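Local coordinates for lysyl oxidase (PDB 1W7C), which probably oxidises primary amines, including peptidyl lysine side chains, to aldehydes with a copper ion and a topaquinone cofactor in each subunit, at residues A[155-160]-A[240-245]; A[228-233]-A[248-253]. All blocks are in the same frame, centred on the assembly; numbering follows the deposited sequence.

Contact 1: A[155-160]-A[240-245]; sequences MRDVLE and ELYEAM. With NAG (2-acetamido-2-deoxy-beta-D-glucopyranose), chain R.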
loop_
_atom_site.group_PDB
_atom_site.type_symbol
_atom_site.label_atom_id
_atom_site.label_comp_id
_atom_site.label_asym_id
_atom_site.label_seq_id
_atom_site.Cartn_x
_atom_site.Cartn_y
_atom_site.Cartn_z
ATOM N N MET A 155 30.415 -23.723 -35.446
ATOM C CA MET A 155 29.709 -22.962 -34.419
ATOM C C MET A 155 30.211 -23.246 -33.009
ATOM O O MET A 155 30.174 -22.358 -32.175
ATOM C CB MET A 155 28.192 -23.125 -34.526
ATOM C CG MET A 155 27.577 -22.306 -35.650
ATOM S SD MET A 155 28.018 -20.530 -35.622
ATOM C CE MET A 155 27.353 -20.040 -34.025
ATOM N N ARG A 156 30.710 -24.454 -32.739
ATOM C CA ARG A 156 31.317 -24.734 -31.436
ATOM C C ARG A 156 32.519 -23.811 -31.226
ATOM O O ARG A 156 32.691 -23.250 -30.146
ATOM C CB ARG A 156 31.741 -26.205 -31.326
ATOM C CG ARG A 156 30.605 -27.188 -31.166
ATOM C CD ARG A 156 31.074 -28.645 -31.172
ATOM N NE ARG A 156 31.961 -28.901 -30.039
ATOM C CZ ARG A 156 31.549 -29.135 -28.800
ATOM N NH1 ARG A 156 30.256 -29.197 -28.526
ATOM N NH2 ARG A 156 32.432 -29.329 -27.832
ATOM N N ASP A 157 33.320 -23.636 -32.273
ATOM C CA ASP A 157 34.492 -22.762 -32.218
ATOM C C ASP A 157 34.096 -21.284 -32.061
ATOM O O ASP A 157 34.675 -20.577 -31.249
ATOM C CB ASP A 157 35.386 -22.958 -33.458
ATOM C CG ASP A 157 36.818 -22.515 -33.218
ATOM O OD1 ASP A 157 37.211 -21.449 -33.738
ATOM O OD2 ASP A 157 37.614 -23.171 -32.513
ATOM N N VAL A 158 33.097 -20.842 -32.822
ATOM C CA VAL A 158 32.570 -19.477 -32.727
ATOM C C VAL A 158 32.074 -19.192 -31.311
ATOM O O VAL A 158 32.445 -18.188 -30.690
ATOM C CB VAL A 158 31.401 -19.243 -33.722
ATOM C CG1 VAL A 158 30.667 -17.937 -33.417
ATOM C CG2 VAL A 158 31.917 -19.225 -35.165
ATOM N N LEU A 159 31.237 -20.082 -30.793
ATOM C CA LEU A 159 30.660 -19.872 -29.476
ATOM C C LEU A 159 31.732 -19.831 -28.377
ATOM O O LEU A 159 31.701 -18.946 -27.532
ATOM C CB LEU A 159 29.612 -20.927 -29.173
ATOM C CG LEU A 159 28.324 -20.874 -30.003
ATOM C CD1 LEU A 159 27.532 -22.172 -29.777
ATOM C CD2 LEU A 159 27.477 -19.638 -29.654
ATOM N N GLU A 160 32.672 -20.772 -28.377
ATOM C CA GLU A 160 33.716 -20.783 -27.349
ATOM C C GLU A 160 34.605 -19.553 -27.468
ATOM O O GLU A 160 34.983 -18.962 -26.471
ATOM C CB GLU A 160 34.557 -22.065 -27.402
ATOM C CG GLU A 160 35.573 -22.140 -26.268
ATOM C CD GLU A 160 36.124 -23.522 -26.029
ATOM O OE1 GLU A 160 36.170 -24.315 -26.984
ATOM O OE2 GLU A 160 36.520 -23.809 -24.881
ATOM N N GLU A 240 30.499 -16.750 -42.267
ATOM C CA GLU A 240 30.771 -15.312 -42.280
ATOM C C GLU A 240 31.277 -14.829 -40.923
ATOM O O GLU A 240 32.226 -14.042 -40.852
ATOM C CB GLU A 240 29.529 -14.508 -42.658
ATOM C CG GLU A 240 29.824 -13.032 -42.887
ATOM C CD GLU A 240 28.588 -12.183 -43.143
ATOM O OE1 GLU A 240 27.457 -12.665 -42.984
ATOM O OE2 GLU A 240 28.760 -11.002 -43.488
ATOM N N LEU A 241 30.619 -15.279 -39.855
ATOM C CA LEU A 241 30.991 -14.866 -38.508
ATOM C C LEU A 241 32.357 -15.430 -38.136
ATOM O O LEU A 241 33.219 -14.723 -37.627
ATOM C CB LEU A 241 29.930 -15.305 -37.501
ATOM C CG LEU A 241 30.227 -15.016 -36.029
ATOM C CD1 LEU A 241 30.660 -13.589 -35.786
ATOM C CD2 LEU A 241 28.972 -15.325 -35.198
ATOM N N TYR A 242 32.572 -16.700 -38.448
ATOM C CA TYR A 242 33.861 -17.330 -38.193
ATOM C C TYR A 242 35.009 -16.571 -38.884
ATOM O O TYR A 242 36.056 -16.338 -38.270
ATOM C CB TYR A 242 33.843 -18.799 -38.630
ATOM C CG TYR A 242 35.158 -19.490 -38.393
ATOM C CD1 TYR A 242 36.110 -19.586 -39.419
ATOM C CD2 TYR A 242 35.476 -20.022 -37.148
ATOM C CE1 TYR A 242 37.337 -20.201 -39.209
ATOM C CE2 TYR A 242 36.711 -20.649 -36.930
ATOM C CZ TYR A 242 37.631 -20.733 -37.967
ATOM O OH TYR A 242 38.846 -21.336 -37.766
ATOM N N GLU A 243 34.798 -16.160 -40.133
ATOM C CA GLU A 243 35.840 -15.486 -40.920
ATOM C C GLU A 243 36.102 -14.089 -40.366
ATOM O O GLU A 243 37.236 -13.661 -40.270
ATOM C CB GLU A 243 35.449 -15.410 -42.407
ATOM C CG GLU A 243 36.112 -16.475 -43.281
ATOM C CD GLU A 243 35.206 -17.005 -44.385
ATOM O OE1 GLU A 243 35.395 -18.176 -44.787
ATOM O OE2 GLU A 243 34.316 -16.260 -44.859
ATOM N N ALA A 244 35.035 -13.402 -39.961
ATOM C CA ALA A 244 35.149 -12.081 -39.351
ATOM C C ALA A 244 35.983 -12.145 -38.082
ATOM O O ALA A 244 36.780 -11.252 -37.823
ATOM C CB ALA A 244 33.768 -11.501 -39.052
ATOM N N MET A 245 35.806 -13.219 -37.307
ATOM C CA MET A 245 36.517 -13.407 -36.045
ATOM C C MET A 245 38.023 -13.611 -36.202
ATOM O O MET A 245 38.763 -13.463 -35.229
ATOM C CB MET A 245 35.933 -14.598 -35.293
ATOM C CG MET A 245 34.616 -14.303 -34.640
ATOM S SD MET A 245 33.853 -15.774 -33.922
ATOM C CE MET A 245 35.067 -16.213 -32.649
HETATM C C1 NAG R . 27.798 -31.593 -29.695
HETATM C C2 NAG R . 27.015 -32.797 -29.112
HETATM C C3 NAG R . 27.926 -33.733 -28.309
HETATM C C4 NAG R . 29.161 -34.080 -29.128
HETATM C C5 NAG R . 29.816 -32.816 -29.678
HETATM C C6 NAG R . 31.034 -33.189 -30.518
HETATM C C7 NAG R . 24.642 -32.572 -28.443
HETATM C C8 NAG R . 23.710 -32.109 -27.354
HETATM N N2 NAG R . 25.941 -32.316 -28.251
HETATM O O3 NAG R . 27.255 -34.932 -27.958
HETATM O O4 NAG R . 30.094 -34.789 -28.340
HETATM O O5 NAG R . 28.886 -32.083 -30.453
HETATM O O6 NAG R . 31.188 -32.279 -31.580
HETATM O O7 NAG R . 24.188 -33.135 -29.435
#
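Val158 and Tyr242 bring the two helical segments together, their CA atoms 6.0 Å apart, where the axes of 155-160 and 240-245 approach to 9.9 Å and cross at 49°. Val158 makes contact through both branches. Its CG1, anti to the backbone N, meets Leu241 CD2 at 3.6 Å and lies beside Met245 SD, while CG2 rests 4.0 Å from CB of Tyr242. The Met245 chain runs extended to its sulfur and bends at the last torsion (chi3 63°), which sets CE against the backbone O of Val158 at 3.8 Å. One turn of helix thus receives a single valine among Leu241, Tyr242 and Met245. Toward solvent, Asp157 OD1 approaches Tyr242 CE2 at 3.3 Å in the plane of the ring, at its edge, with the carboxylate turned 56° from that plane. On helix 153-163, C5 of the glycan sugar NAG sits over one face of the Arg156 guanidinium, toward its rim, and NH1 forms a salt bridge with Glu168 and a hydrogen bond with Asn151. This is helix-helix packing on a five-stranded antiparallel sheet, away from the copper site: Met155, Leu159 and Leu241 touch Phe209 of strand 209-214, and Leu241 also touches Tyr235 of strand 233-235.

Contact 2: A[228-233]-A[248-253]; sequences YIYNNK and DDFVTL
Tyr230 and Asn231 open the type I' turn of a beta-hairpin between strands 224-230 and 233-235, and the irregular segment 248-253 passes alongside, with the CA atoms of Asn231 and Leu253 7.2 Å apart. Within the turn, Tyr230 and Lys233 exchange two backbone hydrogen bonds. The Tyr230 side chain, its CG anti to the backbone N (chi1 179°), extends to the loop, and its OH accepts a hydrogen bond from Leu253 N at 2.8 Å (146° at the hydrogen). The same hydroxyl donates to a water lying in the ring plane, which in turn donates to Leu253 O, so one phenol holds the N-H of Leu253 directly and its O through the water. Val251 O also lies in that plane, 3.7 Å from Tyr230 CE2, while Phe250 CZ packs obliquely near CD2. A phenylalanine in place of Tyr230 would probably keep the ring packing but leave Leu253 N without its acceptor and the bridging water less firmly placed. Leu253 also sets its two methyls against the amide of Asn231, whose OD1 accepts a hydrogen bond from Asn468 ND2. A second water accepts from Asn231 ND2 at 2.9 Å and donates to Val251 O at 2.8 Å.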
loop_
_atom_site.group_PDB
_atom_site.type_symbol
_atom_site.label_atom_id
_atom_site.label_comp_id
_atom_site.label_asym_id
_atom_site.label_seq_id
_atom_site.Cartn_x
_atom_site.Cartn_y
_atom_site.Cartn_z
ATOM N N TYR A 228 23.150 -14.639 -37.243
ATOM C CA TYR A 228 23.830 -14.551 -35.953
ATOM C C TYR A 228 24.097 -13.089 -35.676
ATOM O O TYR A 228 24.512 -12.363 -36.570
ATOM C CB TYR A 228 25.140 -15.349 -35.978
ATOM C CG TYR A 228 24.895 -16.824 -36.115
ATOM C CD1 TYR A 228 25.189 -17.510 -37.294
ATOM C CD2 TYR A 228 24.292 -17.521 -35.074
ATOM C CE1 TYR A 228 24.924 -18.867 -37.400
ATOM C CE2 TYR A 228 24.013 -18.858 -35.176
ATOM C CZ TYR A 228 24.328 -19.533 -36.333
ATOM O OH TYR A 228 24.044 -20.881 -36.389
ATOM N N ILE A 229 23.858 -12.651 -34.447
ATOM C CA ILE A 229 23.974 -11.245 -34.097
ATOM C C ILE A 229 24.861 -11.143 -32.869
ATOM O O ILE A 229 24.598 -11.791 -31.861
ATOM C CB ILE A 229 22.588 -10.636 -33.831
ATOM C CG1 ILE A 229 21.704 -10.722 -35.078
ATOM C CG2 ILE A 229 22.715 -9.206 -33.304
ATOM C CD1 ILE A 229 20.237 -10.588 -34.797
ATOM N N TYR A 230 25.903 -10.318 -32.966
ATOM C CA TYR A 230 26.875 -10.167 -31.894
ATOM C C TYR A 230 27.470 -8.781 -31.982
ATOM O O TYR A 230 27.831 -8.324 -33.065
ATOM C CB TYR A 230 27.956 -11.251 -31.978
ATOM C CG TYR A 230 29.016 -11.118 -30.902
ATOM C CD1 TYR A 230 28.806 -11.614 -29.618
ATOM C CD2 TYR A 230 30.217 -10.473 -31.165
ATOM C CE1 TYR A 230 29.761 -11.487 -28.646
ATOM C CE2 TYR A 230 31.188 -10.344 -30.196
ATOM C CZ TYR A 230 30.957 -10.846 -28.943
ATOM O OH TYR A 230 31.910 -10.720 -27.973
ATOM N N ASN A 231 27.539 -8.088 -30.843
ATOM C CA ASN A 231 28.033 -6.709 -30.798
ATOM C C ASN A 231 27.328 -5.834 -31.842
ATOM O O ASN A 231 27.953 -5.046 -32.531
ATOM C CB ASN A 231 29.562 -6.674 -30.962
ATOM C CG ASN A 231 30.152 -5.297 -30.714
ATOM O OD1 ASN A 231 29.618 -4.494 -29.928
ATOM N ND2 ASN A 231 31.290 -5.016 -31.376
ATOM N N ASN A 232 26.011 -6.024 -31.948
ATOM C CA ASN A 232 25.131 -5.261 -32.838
ATOM C C ASN A 232 25.429 -5.380 -34.338
ATOM O O ASN A 232 24.976 -4.559 -35.115
ATOM C CB ASN A 232 25.093 -3.783 -32.411
ATOM C CG ASN A 232 24.368 -3.585 -31.108
ATOM O OD1 ASN A 232 23.172 -3.920 -31.014
ATOM N ND2 ASN A 232 25.068 -3.076 -30.083
ATOM N N LYS A 233 26.150 -6.434 -34.701
ATOM C CA LYS A 233 26.463 -6.753 -36.085
ATOM C C LYS A 233 25.722 -8.022 -36.489
ATOM O O LYS A 233 25.565 -8.919 -35.703
ATOM C CB LYS A 233 27.975 -6.915 -36.260
ATOM C CG LYS A 233 28.731 -5.626 -35.942
ATOM C CD LYS A 233 30.176 -5.666 -36.411
ATOM C CE LYS A 233 30.986 -4.473 -35.888
ATOM N NZ LYS A 233 30.568 -3.206 -36.530
ATOM N N ASP A 248 42.123 -9.060 -37.648
ATOM C CA ASP A 248 42.764 -8.333 -36.552
ATOM C C ASP A 248 41.855 -7.258 -35.947
ATOM O O ASP A 248 41.986 -6.934 -34.766
ATOM C CB ASP A 248 44.082 -7.690 -37.030
ATOM C CG ASP A 248 45.202 -8.708 -37.226
ATOM O OD1 ASP A 248 46.275 -8.319 -37.736
ATOM O OD2 ASP A 248 45.106 -9.909 -36.900
ATOM N N ASP A 249 40.946 -6.713 -36.758
ATOM C CA ASP A 249 40.045 -5.651 -36.309
ATOM C C ASP A 249 38.777 -6.149 -35.569
ATOM O O ASP A 249 37.935 -5.324 -35.181
ATOM C CB ASP A 249 39.664 -4.719 -37.480
ATOM C CG ASP A 249 38.758 -5.384 -38.524
ATOM O OD1 ASP A 249 38.725 -6.632 -38.619
ATOM O OD2 ASP A 249 38.067 -4.719 -39.325
ATOM N N PHE A 250 38.647 -7.462 -35.332
ATOM C CA PHE A 250 37.417 -7.984 -34.717
ATOM C C PHE A 250 37.361 -7.653 -33.233
ATOM O O PHE A 250 38.309 -7.930 -32.499
ATOM C CB PHE A 250 37.271 -9.505 -34.895
ATOM C CG PHE A 250 35.934 -10.027 -34.461
ATOM C CD1 PHE A 250 34.838 -9.943 -35.309
ATOM C CD2 PHE A 250 35.762 -10.561 -33.188
ATOM C CE1 PHE A 250 33.585 -10.392 -34.890
ATOM C CE2 PHE A 250 34.524 -11.009 -32.763
ATOM C CZ PHE A 250 33.430 -10.924 -33.613
ATOM N N VAL A 251 36.221 -7.114 -32.797
ATOM C CA VAL A 251 36.002 -6.748 -31.402
ATOM C C VAL A 251 35.236 -7.863 -30.686
ATOM O O VAL A 251 34.111 -8.193 -31.057
ATOM C CB VAL A 251 35.255 -5.392 -31.295
ATOM C CG1 VAL A 251 34.890 -5.071 -29.840
ATOM C CG2 VAL A 251 36.116 -4.267 -31.907
ATOM N N THR A 252 35.880 -8.449 -29.685
ATOM C CA THR A 252 35.225 -9.370 -28.772
ATOM C C THR A 252 34.886 -8.623 -27.498
ATOM O O THR A 252 35.755 -8.022 -26.855
ATOM C CB THR A 252 36.128 -10.556 -28.470
ATOM O OG1 THR A 252 36.473 -11.219 -29.690
ATOM C CG2 THR A 252 35.387 -11.613 -27.665
ATOM N N LEU A 253 33.606 -8.621 -27.149
ATOM C CA LEU A 253 33.176 -7.931 -25.955
ATOM C C LEU A 253 33.607 -8.703 -24.699
ATOM O O LEU A 253 33.838 -9.916 -24.759
ATOM C CB LEU A 253 31.664 -7.764 -25.970
ATOM C CG LEU A 253 31.096 -6.888 -27.074
ATOM C CD1 LEU A 253 29.604 -7.098 -27.165
ATOM C CD2 LEU A 253 31.432 -5.405 -26.836
HETATM O O HOH W 1 31.941 -11.808 -25.607
HETATM O O HOH W 2 32.328 -7.214 -33.034
#

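How the contacts relate
The two contacts have centres 10 Å apart and interlock along the chain, since 240-245 of contact 1 falls between the two segments of contact 2. Phe250 joins them: its CD1 lies 3.4 Å from Ala244 O, and its CZ lies 3.7 Å from Met245 CG. Tyr228 does so too, taking Met155 CE against its CE2 at 3.7 Å, while Leu241 CD2 packs on its CB. Leu162 of helix 153-163 touches Tyr230 and Phe250, so the hairpin, both helices and the loop after 238-246 form one packed unit. Both contacts lie away from the copper and topaquinone site; beside contact 2, Ile229 packs on Trp521 of the second subunit.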